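Local coordinates for nucleotidyl transferase AbiEii/AbiGii toxin family protein (Mycobacterium tuberculosis, PDB 6Y56) that is a nucleotidyltransferase toxin of a toxin-antitoxin system that probably inhibits bacterial growth by inactivating tRNA acceptor stems, at residues V226-R230 / E253-R257. Residues are numbered along the deposited sequence; the frame is centred on the assembly and turned at random.
Sequences VLAAR and EARVR
Glu253 and Arg257, one turn apart on helix 249-259, receive the extended segment that leaves the C-terminal end of helix 224-227, in a polar helix-to-loop contact at the protein surface, its centre about 20 Å from the centre of the chain. One bond links the backbone of the loop to the helix: Arg230 N donates to Glu253 OE1 at 3.0 Å, nearly straight at 172°, but arrives from well above the carboxylate plane. The same oxygen takes Arg257 NE at 2.7 Å, from the opposite face of that plane, while Arg257 NH2 donates to the syn lone pair of Glu253 OE2 at 2.8 Å. This side-on, two-nitrogen grip fixes the rotation of the carboxylate, and the two donors on OE1 probably help to keep it ionised. The glutamate chain is bent at its second torsion (chi2 -84°), which swings the carboxylate back alongside its own helix and within range of Arg257.

Arg257 in turn bends at chi3 (41°), and its CD and NE come against Leu227 O and the Ala229 backbone. Ala229 CB sits over one face of the guanidinium, toward the rim, 3.9 Å from Arg257 NE, and Leu227 O lies at the guanidinium edge and comes close to Arg257 CD, 3.1 Å away. The Arg230 side chain instead leads away, to a hydrogen bond with Tyr174 O and a cation-pi contact with the Tyr174 ring. The whole is an i to i+4 Glu-Arg salt bridge on a helix whose carboxylate also accepts a loop amide, here tethering the exit of helix 224-227.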
loop_
_atom_site.group_PDB
_atom_site.type_symbol
_atom_site.label_atom_id
_atom_site.label_comp_id
_atom_site.label_asym_id
_atom_site.label_seq_id
_atom_site.Cartn_x
_atom_site.Cartn_y
_atom_site.Cartn_z
ATOM N N VAL A 226 14.354 10.015 -7.960
ATOM C CA VAL A 226 13.729 8.786 -8.427
ATOM C C VAL A 226 14.470 8.190 -9.619
ATOM O O VAL A 226 14.588 6.969 -9.727
ATOM C CB VAL A 226 12.240 9.034 -8.765
ATOM C CG1 VAL A 226 11.640 7.852 -9.510
ATOM C CG2 VAL A 226 11.451 9.334 -7.506
ATOM N N LEU A 227 14.965 9.037 -10.522
ATOM C CA LEU A 227 15.434 8.579 -11.824
ATOM C C LEU A 227 16.929 8.319 -11.900
ATOM O O LEU A 227 17.388 7.814 -12.927
ATOM C CB LEU A 227 15.033 9.567 -12.923
ATOM C CG LEU A 227 13.531 9.677 -13.163
ATOM C CD1 LEU A 227 13.277 10.537 -14.391
ATOM C CD2 LEU A 227 12.906 8.299 -13.321
ATOM N N ALA A 228 17.703 8.651 -10.873
ATOM C CA ALA A 228 19.107 8.270 -10.896
ATOM C C ALA A 228 19.221 6.754 -10.828
ATOM O O ALA A 228 18.401 6.072 -10.207
ATOM C CB ALA A 228 19.859 8.899 -9.724
ATOM N N ALA A 229 20.238 6.221 -11.495
ATOM C CA ALA A 229 20.443 4.784 -11.480
ATOM C C ALA A 229 20.705 4.333 -10.051
ATOM O O ALA A 229 21.534 4.911 -9.342
ATOM C CB ALA A 229 21.624 4.412 -12.377
ATOM N N ARG A 230 19.956 3.334 -9.609
ATOM C CA ARG A 230 20.161 2.741 -8.302
ATOM C C ARG A 230 20.677 1.323 -8.488
ATOM O O ARG A 230 20.335 0.636 -9.455
ATOM C CB ARG A 230 18.870 2.753 -7.467
ATOM C CG ARG A 230 18.393 4.152 -7.040
ATOM C CD ARG A 230 17.073 4.129 -6.232
ATOM N NE ARG A 230 16.470 5.460 -6.120
ATOM C CZ ARG A 230 15.395 5.743 -5.387
ATOM N NH1 ARG A 230 14.774 4.788 -4.709
ATOM N NH2 ARG A 230 14.932 6.983 -5.335
ATOM N N GLU A 253 14.620 -2.468 -11.455
ATOM C CA GLU A 253 15.173 -1.120 -11.396
ATOM C C GLU A 253 15.269 -0.509 -12.786
ATOM O O GLU A 253 14.933 0.664 -12.980
ATOM C CB GLU A 253 16.551 -1.147 -10.732
ATOM C CG GLU A 253 17.107 0.230 -10.375
ATOM C CD GLU A 253 17.817 0.918 -11.542
ATOM O OE1 GLU A 253 17.998 2.151 -11.477
ATOM O OE2 GLU A 253 18.182 0.233 -12.519
ATOM N N ALA A 254 15.721 -1.297 -13.763
ATOM C CA ALA A 254 15.867 -0.786 -15.120
ATOM C C ALA A 254 14.517 -0.445 -15.732
ATOM O O ALA A 254 14.370 0.615 -16.355
ATOM C CB ALA A 254 16.616 -1.796 -15.988
ATOM N N ARG A 255 13.522 -1.329 -15.576
ATOM C CA ARG A 255 12.215 -1.064 -16.166
ATOM C C ARG A 255 11.561 0.151 -15.525
ATOM O O ARG A 255 10.960 0.977 -16.221
ATOM C CB ARG A 255 11.282 -2.276 -16.057
ATOM C CG ARG A 255 9.969 -2.050 -16.814
ATOM C CD ARG A 255 8.805 -2.887 -16.314
ATOM N NE ARG A 255 8.790 -4.210 -16.931
ATOM C CZ ARG A 255 7.961 -5.187 -16.581
ATOM N NH1 ARG A 255 7.066 -4.989 -15.620
ATOM N NH2 ARG A 255 8.023 -6.363 -17.195
ATOM N N VAL A 256 11.670 0.274 -14.201
ATOM C CA VAL A 256 11.061 1.403 -13.496
ATOM C C VAL A 256 11.734 2.709 -13.903
ATOM O O VAL A 256 11.070 3.691 -14.246
ATOM C CB VAL A 256 11.103 1.159 -11.972
ATOM C CG1 VAL A 256 10.812 2.447 -11.181
ATOM C CG2 VAL A 256 10.126 0.052 -11.582
ATOM N N ARG A 257 13.067 2.732 -13.895
ATOM C CA ARG A 257 13.784 3.950 -14.257
ATOM C C ARG A 257 13.444 4.397 -15.675
ATOM O O ARG A 257 13.292 5.598 -15.934
ATOM C CB ARG A 257 15.287 3.725 -14.099
ATOM C CG ARG A 257 16.143 4.903 -14.539
ATOM C CD ARG A 257 17.514 4.865 -13.881
ATOM N NE ARG A 257 18.067 3.516 -13.818
ATOM C CZ ARG A 257 18.707 2.926 -14.819
ATOM N NH1 ARG A 257 18.877 3.567 -15.969
ATOM N NH2 ARG A 257 19.174 1.693 -14.673
#